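Local coordinates for protein polyketide biosynthesis 3-hydroxy-3-methylglutaryl-ACP synthase PksG (Bacillus subtilis, PDB 4YXT) that catalyses the aldol condensation of an acetyl group carried by an acyl carrier protein with a beta-ketothioester polyketide intermediate during synthesis of the antibiotic bacillaene, at residues 137-142 with 174-179; 2-7 with 123-128; 74-79 with 104-109. The protein carries 1 engineered substitution. All blocks are in the same frame, centred on the assembly; numbering follows the deposited sequence.

In the fold
From the N terminus, residues 2-7 lead into strand 5-12 and meet helix 116-130 only when the chain reaches 123-128, so contact 2 closes the longest loop. Contact 3 is nested inside it: strand 74-80 and strand 106-111, joined through helix 91-99, pair in parallel at the margin of this chain's mixed sheet, which runs on into the second subunit. Contact 1 follows in series, pairing strand 137-145 with strand 170-178. The sheet order 106-111, 74-80, 137-145, 170-178, 5-12 makes contacts 3 and 1 successive steps across the sheet, while contact 2 packs helix 116-130 against the start of strand 5-12. All three lie in the N-terminal HMG-CoA synthase region of this thiolase-superfamily enzyme.

Contact 1. Residues 137-142 with 174-179; sequences KALVIA and AVLVGE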
loop_
_atom_site.group_PDB
_atom_site.type_symbol
_atom_site.label_atom_id
_atom_site.label_comp_id
_atom_site.label_asym_id
_atom_site.label_seq_id
_atom_site.Cartn_x
_atom_site.Cartn_y
_atom_site.Cartn_z
ATOM N N LYS A 137 18.166 -2.706 5.540
ATOM C CA LYS A 137 17.460 -3.845 4.979
ATOM C C LYS A 137 15.970 -3.484 4.978
ATOM O O LYS A 137 15.545 -2.480 5.574
ATOM C CB LYS A 137 17.770 -5.065 5.858
ATOM C CG LYS A 137 19.152 -5.618 5.686
ATOM C CD LYS A 137 19.769 -6.125 6.965
ATOM C CE LYS A 137 20.495 -7.453 6.824
ATOM N NZ LYS A 137 21.577 -7.467 5.800
ATOM N N ALA A 138 15.191 -4.280 4.290
ATOM C CA ALA A 138 13.746 -4.183 4.325
ATOM C C ALA A 138 13.207 -5.563 4.598
ATOM O O ALA A 138 13.770 -6.583 4.168
ATOM C CB ALA A 138 13.234 -3.686 2.974
ATOM N N LEU A 139 12.071 -5.587 5.266
ATOM C CA LEU A 139 11.281 -6.762 5.466
ATOM C C LEU A 139 9.913 -6.575 4.772
ATOM O O LEU A 139 9.241 -5.584 4.983
ATOM C CB LEU A 139 11.091 -6.933 6.947
ATOM C CG LEU A 139 10.428 -8.210 7.418
ATOM C CD1 LEU A 139 11.098 -9.501 6.942
ATOM C CD2 LEU A 139 10.449 -8.140 8.902
ATOM N N VAL A 140 9.578 -7.500 3.874
ATOM C CA VAL A 140 8.331 -7.491 3.181
ATOM C C VAL A 140 7.676 -8.759 3.623
ATOM O O VAL A 140 8.290 -9.830 3.611
ATOM C CB VAL A 140 8.499 -7.524 1.636
ATOM C CG1 VAL A 140 7.155 -7.504 0.945
ATOM C CG2 VAL A 140 9.322 -6.363 1.155
ATOM N N ILE A 141 6.423 -8.623 4.001
ATOM C CA ILE A 141 5.654 -9.704 4.487
ATOM C C ILE A 141 4.313 -9.694 3.718
ATOM O O ILE A 141 3.561 -8.762 3.815
ATOM C CB ILE A 141 5.362 -9.508 5.978
ATOM C CG1 ILE A 141 6.655 -9.501 6.781
ATOM C CG2 ILE A 141 4.418 -10.602 6.466
ATOM C CD1 ILE A 141 6.435 -9.510 8.284
ATOM N N ALA A 142 4.056 -10.732 2.943
ATOM C CA ALA A 142 2.767 -10.926 2.356
ATOM C C ALA A 142 1.942 -11.905 3.232
ATOM O O ALA A 142 2.364 -13.013 3.442
ATOM C CB ALA A 142 2.933 -11.425 0.939
ATOM N N ALA A 174 7.414 -14.165 4.486
ATOM C CA ALA A 174 8.134 -13.008 4.920
ATOM C C ALA A 174 9.424 -13.067 4.172
ATOM O O ALA A 174 10.035 -14.133 4.069
ATOM C CB ALA A 174 8.355 -13.066 6.423
ATOM N N VAL A 175 9.843 -11.941 3.624
ATOM C CA VAL A 175 10.998 -11.858 2.781
ATOM C C VAL A 175 11.868 -10.695 3.302
ATOM O O VAL A 175 11.413 -9.554 3.309
ATOM C CB VAL A 175 10.580 -11.539 1.325
ATOM C CG1 VAL A 175 11.787 -11.305 0.432
ATOM C CG2 VAL A 175 9.696 -12.607 0.662
ATOM N N LEU A 176 13.118 -10.999 3.679
ATOM C CA LEU A 176 14.132 -10.045 4.056
ATOM C C LEU A 176 14.969 -9.644 2.876
ATOM O O LEU A 176 15.548 -10.475 2.240
ATOM C CB LEU A 176 15.075 -10.677 5.083
ATOM C CG LEU A 176 16.101 -9.735 5.735
ATOM C CD1 LEU A 176 15.476 -8.777 6.746
ATOM C CD2 LEU A 176 17.186 -10.580 6.391
ATOM N N VAL A 177 15.042 -8.349 2.602
ATOM C CA VAL A 177 15.602 -7.821 1.400
ATOM C C VAL A 177 16.789 -6.963 1.832
ATOM O O VAL A 177 16.717 -6.169 2.815
ATOM C CB VAL A 177 14.556 -6.997 0.609
ATOM C CG1 VAL A 177 15.135 -6.407 -0.652
ATOM C CG2 VAL A 177 13.318 -7.842 0.277
ATOM N N GLY A 178 17.893 -7.137 1.119
ATOM C CA GLY A 178 19.152 -6.555 1.545
ATOM C C GLY A 178 20.232 -6.507 0.498
ATOM O O GLY A 178 20.006 -6.847 -0.675
ATOM N N GLU A 179 21.418 -6.084 0.927
ATOM C CA GLU A 179 22.523 -5.898 0.002
ATOM C C GLU A 179 23.349 -7.162 -0.240
ATOM O O GLU A 179 24.145 -7.180 -1.139
ATOM C CB GLU A 179 23.390 -4.720 0.473
ATOM C CG GLU A 179 22.606 -3.407 0.647
ATOM C CD GLU A 179 23.467 -2.303 1.223
ATOM O OE1 GLU A 179 24.628 -2.619 1.569
ATOM O OE2 GLU A 179 23.020 -1.133 1.321
#
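Four backbone hydrogen bonds join residues 137-142 to 174-179 as antiparallel strands whose N-to-C directions differ by 161° over these short segments. Ala138 and Val177 form one hydrogen-bonded pair: Ala138 N donates to Val177 O at 2.8 Å and Val177 N to Ala138 O at 2.7 Å. Val140 and Val175 form the next: Val140 N reaches Val175 O at 2.8 Å in a straight bond (180° at the hydrogen) lying in the carbonyl plane, whereas Val175 N meets Val140 O at 2.6 Å almost along the C=O axis. Between them sits the non-hydrogen-bonded pair Leu139 and Leu176. Both leucines hold CG anti to the backbone N (chi1 -173° for Leu139), and their CD1 methyls come within 4.4 Å of each other; Leu139 CD1 also lies 3.6 Å from the carbonyl Val175 O. On the same face Ile141 CG1 packs on Ala174 CB at 4.0 Å. Across the other face Val140 CG2 and Val177 CG2 touch diagonally at 4.4 Å. Helices back both faces: helix 51-64 lies on Ile141, Ala174 and Leu176, and helix 116-130 on Ala138, Val140 and Val177. Beyond residues 137-142, strand 74-80 takes the other backbone edge through Lys137, Leu139 and Ile141. At the margin, Lys137, its chain bent, carries NZ to a salt bridge with Glu7. The chemistry is that of an inner strand pair in an alpha/beta core: alternate residues turn their backbone N-H and C=O groups to each other, those between turn theirs to strands 74-80 and 5-12, and small or branched apolar side chains are left to meet the flanking helices.

Contact 2. Residues 2-7 with 123-128; sequences VSAGIE and MAVNFI
Ala4 CB fits between two side chains of the helix, touching Val125 CG1 and Ile128 CG2, each at 3.8 Å. Val125 and Ile128 stand one helical turn apart, so their branches reach the small methyl from neighbouring positions along 123-128. Each uses the branch that is anti to its backbone N: CG1 in Val125 (chi1 173°) and CG2 in Ile128. Ile128 CG2 also lies 3.7 Å from the carbonyl Ser3 O, and it is the group on which most of the packing converges. Val2 adds to it from the N-terminal end, its CG2 meeting Ile128 CG2 at 4.5 Å and its CG1 coming within 3.9 Å of Ile128 O. No hydrogen bond crosses between the segments; the contact is apolar packing of an almost extended chain along a helix flank. Ile128 O has a partner in the side-chain amide of Gln131. Next to this patch the backbone of Gly5 hydrogen-bonds to Gly178 and that of Ala4 to Ile186, entering the sheet between strands 170-178 and 184-195. Helix 116-130 thus lies over the sheet, with Ile128 also resting on Val177 and Val125 on Ile186, while Phe127 and Asn126 face the second subunit.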
loop_
_atom_site.group_PDB
_atom_site.type_symbol
_atom_site.label_atom_id
_atom_site.label_comp_id
_atom_site.label_asym_id
_atom_site.label_seq_id
_atom_site.Cartn_x
_atom_site.Cartn_y
_atom_site.Cartn_z
ATOM N N VAL A 2 25.274 -1.577 -6.221
ATOM C CA VAL A 2 24.924 -2.490 -5.127
ATOM C C VAL A 2 24.037 -3.664 -5.590
ATOM O O VAL A 2 23.261 -3.521 -6.514
ATOM C CB VAL A 2 24.212 -1.699 -4.005
ATOM C CG1 VAL A 2 22.842 -1.287 -4.471
ATOM C CG2 VAL A 2 24.102 -2.502 -2.728
ATOM N N SER A 3 24.191 -4.824 -4.954
ATOM C CA SER A 3 23.353 -5.975 -5.262
ATOM C C SER A 3 22.099 -5.806 -4.437
ATOM O O SER A 3 22.163 -5.193 -3.357
ATOM C CB SER A 3 24.043 -7.289 -4.893
ATOM O OG SER A 3 25.283 -7.448 -5.571
ATOM N N ALA A 4 20.981 -6.353 -4.935
ATOM C CA ALA A 4 19.705 -6.334 -4.209
ATOM C C ALA A 4 18.869 -7.602 -4.410
ATOM O O ALA A 4 18.852 -8.211 -5.471
ATOM C CB ALA A 4 18.906 -5.081 -4.563
ATOM N N GLY A 5 18.217 -7.995 -3.332
ATOM C CA GLY A 5 17.175 -8.980 -3.378
ATOM C C GLY A 5 17.078 -9.723 -2.087
ATOM O O GLY A 5 17.260 -9.146 -1.030
ATOM N N ILE A 6 16.785 -11.014 -2.178
ATOM C CA ILE A 6 16.378 -11.777 -1.005
ATOM C C ILE A 6 17.608 -12.358 -0.266
ATOM O O ILE A 6 18.350 -13.138 -0.825
ATOM C CB ILE A 6 15.352 -12.896 -1.380
ATOM C CG1 ILE A 6 14.155 -12.318 -2.132
ATOM C CG2 ILE A 6 14.953 -13.699 -0.179
ATOM C CD1 ILE A 6 13.111 -13.343 -2.579
ATOM N N GLU A 7 17.757 -12.003 1.009
ATOM C CA GLU A 7 18.727 -12.621 1.917
ATOM C C GLU A 7 18.110 -13.814 2.628
ATOM O O GLU A 7 18.769 -14.796 2.917
ATOM C CB GLU A 7 19.236 -11.587 2.937
ATOM C CG GLU A 7 19.887 -10.415 2.227
ATOM C CD GLU A 7 20.567 -9.444 3.168
ATOM O OE1 GLU A 7 20.226 -9.417 4.364
ATOM O OE2 GLU A 7 21.434 -8.698 2.712
ATOM N N MET A 123 9.430 -2.503 -4.330
ATOM C CA MET A 123 9.664 -1.236 -3.724
ATOM C C MET A 123 10.824 -1.424 -2.744
ATOM O O MET A 123 11.626 -0.540 -2.633
ATOM C CB MET A 123 8.427 -0.694 -3.008
ATOM C CG MET A 123 7.256 -0.386 -3.915
ATOM S SD MET A 123 7.493 0.876 -5.202
ATOM C CE MET A 123 7.618 -0.171 -6.653
ATOM N N ALA A 124 10.945 -2.600 -2.126
ATOM C CA ALA A 124 11.982 -2.830 -1.151
ATOM C C ALA A 124 13.332 -2.933 -1.903
ATOM O O ALA A 124 14.295 -2.414 -1.421
ATOM C CB ALA A 124 11.749 -4.092 -0.398
ATOM N N VAL A 125 13.330 -3.534 -3.103
ATOM C CA VAL A 125 14.509 -3.582 -3.948
ATOM C C VAL A 125 15.009 -2.187 -4.329
ATOM O O VAL A 125 16.219 -1.903 -4.259
ATOM C CB VAL A 125 14.293 -4.435 -5.214
ATOM C CG1 VAL A 125 15.494 -4.299 -6.145
ATOM C CG2 VAL A 125 14.096 -5.902 -4.859
ATOM N N ASN A 126 14.100 -1.310 -4.742
ATOM C CA ASN A 126 14.478 0.082 -5.048
ATOM C C ASN A 126 14.958 0.881 -3.831
ATOM O O ASN A 126 15.765 1.767 -3.967
ATOM C CB ASN A 126 13.386 0.824 -5.790
ATOM C CG ASN A 126 13.012 0.145 -7.101
ATOM O OD1 ASN A 126 13.778 -0.652 -7.639
ATOM N ND2 ASN A 126 11.806 0.437 -7.609
ATOM N N PHE A 127 14.469 0.571 -2.651
ATOM C CA PHE A 127 15.019 1.197 -1.459
ATOM C C PHE A 127 16.513 0.784 -1.387
ATOM O O PHE A 127 17.365 1.649 -1.230
ATOM C CB PHE A 127 14.194 0.842 -0.206
ATOM C CG PHE A 127 14.832 1.233 1.119
ATOM C CD1 PHE A 127 15.082 2.565 1.448
ATOM C CD2 PHE A 127 15.220 0.267 2.032
ATOM C CE1 PHE A 127 15.654 2.916 2.681
ATOM C CE2 PHE A 127 15.808 0.617 3.261
ATOM C CZ PHE A 127 16.014 1.949 3.580
ATOM N N ILE A 128 16.821 -0.503 -1.570
ATOM C CA ILE A 128 18.196 -0.974 -1.396
ATOM C C ILE A 128 19.050 -0.354 -2.476
ATOM O O ILE A 128 20.070 0.201 -2.172
ATOM C CB ILE A 128 18.339 -2.520 -1.492
ATOM C CG1 ILE A 128 17.568 -3.271 -0.357
ATOM C CG2 ILE A 128 19.804 -2.910 -1.627
ATOM C CD1 ILE A 128 17.607 -2.803 1.088
#

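Contact 3. Residues 74-79 with 104-109; sequences IELLIT and NCRLFE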
loop_
_atom_site.group_PDB
_atom_site.type_symbol
_atom_site.label_atom_id
_atom_site.label_comp_id
_atom_site.label_asym_id
_atom_site.label_seq_id
_atom_site.Cartn_x
_atom_site.Cartn_y
_atom_site.Cartn_z
ATOM N N ILE A 74 16.892 -3.328 9.784
ATOM C CA ILE A 74 15.608 -3.359 9.088
ATOM C C ILE A 74 15.044 -1.943 9.212
ATOM O O ILE A 74 14.650 -1.543 10.311
ATOM C CB ILE A 74 14.463 -4.232 9.685
ATOM C CG1 ILE A 74 14.844 -5.657 10.073
ATOM C CG2 ILE A 74 13.307 -4.279 8.678
ATOM C CD1 ILE A 74 15.573 -6.443 9.051
ATOM N N GLU A 75 14.985 -1.207 8.119
ATOM C CA GLU A 75 14.373 0.119 8.140
ATOM C C GLU A 75 13.117 0.357 7.268
ATOM O O GLU A 75 12.651 1.466 7.194
ATOM C CB GLU A 75 15.420 1.077 7.719
ATOM C CG GLU A 75 16.351 1.336 8.851
ATOM C CD GLU A 75 17.540 2.077 8.380
ATOM O OE1 GLU A 75 17.389 2.941 7.474
ATOM O OE2 GLU A 75 18.603 1.749 8.890
ATOM N N LEU A 76 12.618 -0.682 6.603
ATOM C CA LEU A 76 11.383 -0.653 5.838
ATOM C C LEU A 76 10.616 -1.896 6.180
ATOM O O LEU A 76 11.124 -2.976 5.996
ATOM C CB LEU A 76 11.716 -0.611 4.340
ATOM C CG LEU A 76 10.607 -0.598 3.297
ATOM C CD1 LEU A 76 9.674 0.582 3.466
ATOM C CD2 LEU A 76 11.232 -0.521 1.912
ATOM N N LEU A 77 9.419 -1.760 6.729
ATOM C CA LEU A 77 8.564 -2.881 6.911
ATOM C C LEU A 77 7.305 -2.668 6.051
ATOM O O LEU A 77 6.610 -1.670 6.220
ATOM C CB LEU A 77 8.198 -3.040 8.405
ATOM C CG LEU A 77 7.071 -4.072 8.634
ATOM C CD1 LEU A 77 7.402 -5.461 8.165
ATOM C CD2 LEU A 77 6.638 -4.143 10.071
ATOM N N ILE A 78 7.012 -3.583 5.143
ATOM C CA ILE A 78 5.885 -3.417 4.220
ATOM C C ILE A 78 5.064 -4.662 4.345
ATOM O O ILE A 78 5.585 -5.747 4.118
ATOM C CB ILE A 78 6.321 -3.277 2.738
ATOM C CG1 ILE A 78 7.148 -1.991 2.517
ATOM C CG2 ILE A 78 5.125 -3.296 1.772
ATOM C CD1 ILE A 78 7.694 -1.873 1.096
ATOM N N THR A 79 3.784 -4.513 4.676
ATOM C CA THR A 79 2.893 -5.630 4.716
ATOM C C THR A 79 2.023 -5.572 3.480
ATOM O O THR A 79 1.484 -4.523 3.132
ATOM C CB THR A 79 2.119 -5.722 6.057
ATOM O OG1 THR A 79 3.049 -5.885 7.125
ATOM C CG2 THR A 79 1.291 -7.002 6.120
ATOM N N ASN A 104 13.167 3.315 14.300
ATOM C CA ASN A 104 13.664 4.003 13.128
ATOM C C ASN A 104 13.367 3.230 11.818
ATOM O O ASN A 104 14.269 2.731 11.151
ATOM C CB ASN A 104 15.195 4.267 13.232
ATOM C CG ASN A 104 15.710 5.069 12.055
ATOM O OD1 ASN A 104 14.980 5.867 11.455
ATOM N ND2 ASN A 104 16.932 4.829 11.678
ATOM N N CYS A 105 12.091 3.165 11.442
ATOM C CA CYS A 105 11.644 2.264 10.401
ATOM C C CYS A 105 10.378 2.826 9.695
ATOM O O CYS A 105 9.353 3.146 10.374
ATOM C CB CYS A 105 11.320 0.936 11.087
ATOM S SG CYS A 105 10.983 -0.491 10.020
ATOM N N ARG A 106 10.374 2.871 8.365
ATOM C CA ARG A 106 9.057 3.070 7.719
ATOM C C ARG A 106 8.210 1.822 7.753
ATOM O O ARG A 106 8.701 0.721 7.401
ATOM C CB ARG A 106 9.171 3.473 6.294
ATOM C CG ARG A 106 10.086 4.631 6.057
ATOM C CD ARG A 106 10.073 4.896 4.567
ATOM N NE ARG A 106 10.712 6.136 4.188
ATOM C CZ ARG A 106 11.846 6.233 3.491
ATOM N NH1 ARG A 106 12.509 5.142 3.110
ATOM N NH2 ARG A 106 12.321 7.445 3.205
ATOM N N LEU A 107 6.925 2.029 8.088
ATOM C CA LEU A 107 5.894 0.993 8.216
ATOM C C LEU A 107 4.660 1.389 7.365
ATOM O O LEU A 107 4.123 2.504 7.555
ATOM C CB LEU A 107 5.354 1.024 9.640
ATOM C CG LEU A 107 6.361 0.827 10.738
ATOM C CD1 LEU A 107 5.823 1.168 12.123
ATOM C CD2 LEU A 107 6.802 -0.614 10.628
ATOM N N PHE A 108 4.227 0.510 6.471
ATOM C CA PHE A 108 2.965 0.683 5.741
ATOM C C PHE A 108 2.512 -0.605 5.053
ATOM O O PHE A 108 3.214 -1.622 5.077
ATOM C CB PHE A 108 3.017 1.839 4.710
ATOM C CG PHE A 108 4.151 1.725 3.702
ATOM C CD1 PHE A 108 5.394 2.208 4.005
ATOM C CD2 PHE A 108 3.962 1.069 2.501
ATOM C CE1 PHE A 108 6.414 2.152 3.108
ATOM C CE2 PHE A 108 4.984 0.991 1.573
ATOM C CZ PHE A 108 6.217 1.540 1.883
ATOM N N GLU A 109 1.319 -0.548 4.465
ATOM C CA GLU A 109 0.695 -1.640 3.892
ATOM C C GLU A 109 0.498 -1.304 2.433
ATOM O O GLU A 109 0.236 -0.129 2.087
ATOM C CB GLU A 109 -0.724 -1.788 4.562
ATOM C CG GLU A 109 -1.389 -3.121 4.393
ATOM C CD GLU A 109 -2.687 -3.307 5.248
ATOM O OE1 GLU A 109 -2.704 -3.226 6.542
ATOM O OE2 GLU A 109 -3.690 -3.628 4.585
HETATM O O HOH W 1 12.877 2.626 4.692
#
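Arg106 starts with CB 4.1 Å from Leu76 CD1, in step with its parallel bridge partner. CG stands anti to the carbonyl carbon (chi1 -51°), the chain runs extended from CG to NE, and at the tip NH1 lies against the ring of Phe127. NH1 donates to a water at 3.0 Å, which donates to Glu75 O at 2.8 Å; NH2 makes a salt bridge with Glu333 of the second subunit. Glu75 O accepts two hydrogen bonds, the other from Arg106 N, which sits above the carbonyl plane. The ladder continues with the nearly straight bond from Leu77 N to Arg106 O at 2.7 Å, then Phe108 N to Leu77 O and Thr79 N to Phe108 O. Phe108, its CG in the crowded position between N and carbonyl carbon (chi1 55°), places CE1 3.6 Å from Leu76 CD1. Ile78 CG1 makes an off-centre CH-pi contact with that ring, 4.1 Å from its centroid. On the face opposite Leu76, Ile78 and Phe108, Leu77 CB meets Leu107 CD2 at 3.6 Å beside helix 91-99. This beta-alpha-beta crossover pairs parallel strands at the dimer interface; the guanidinium, held by water at NH1 and by the second subunit's Glu333 at NH2, probably keeps its charge.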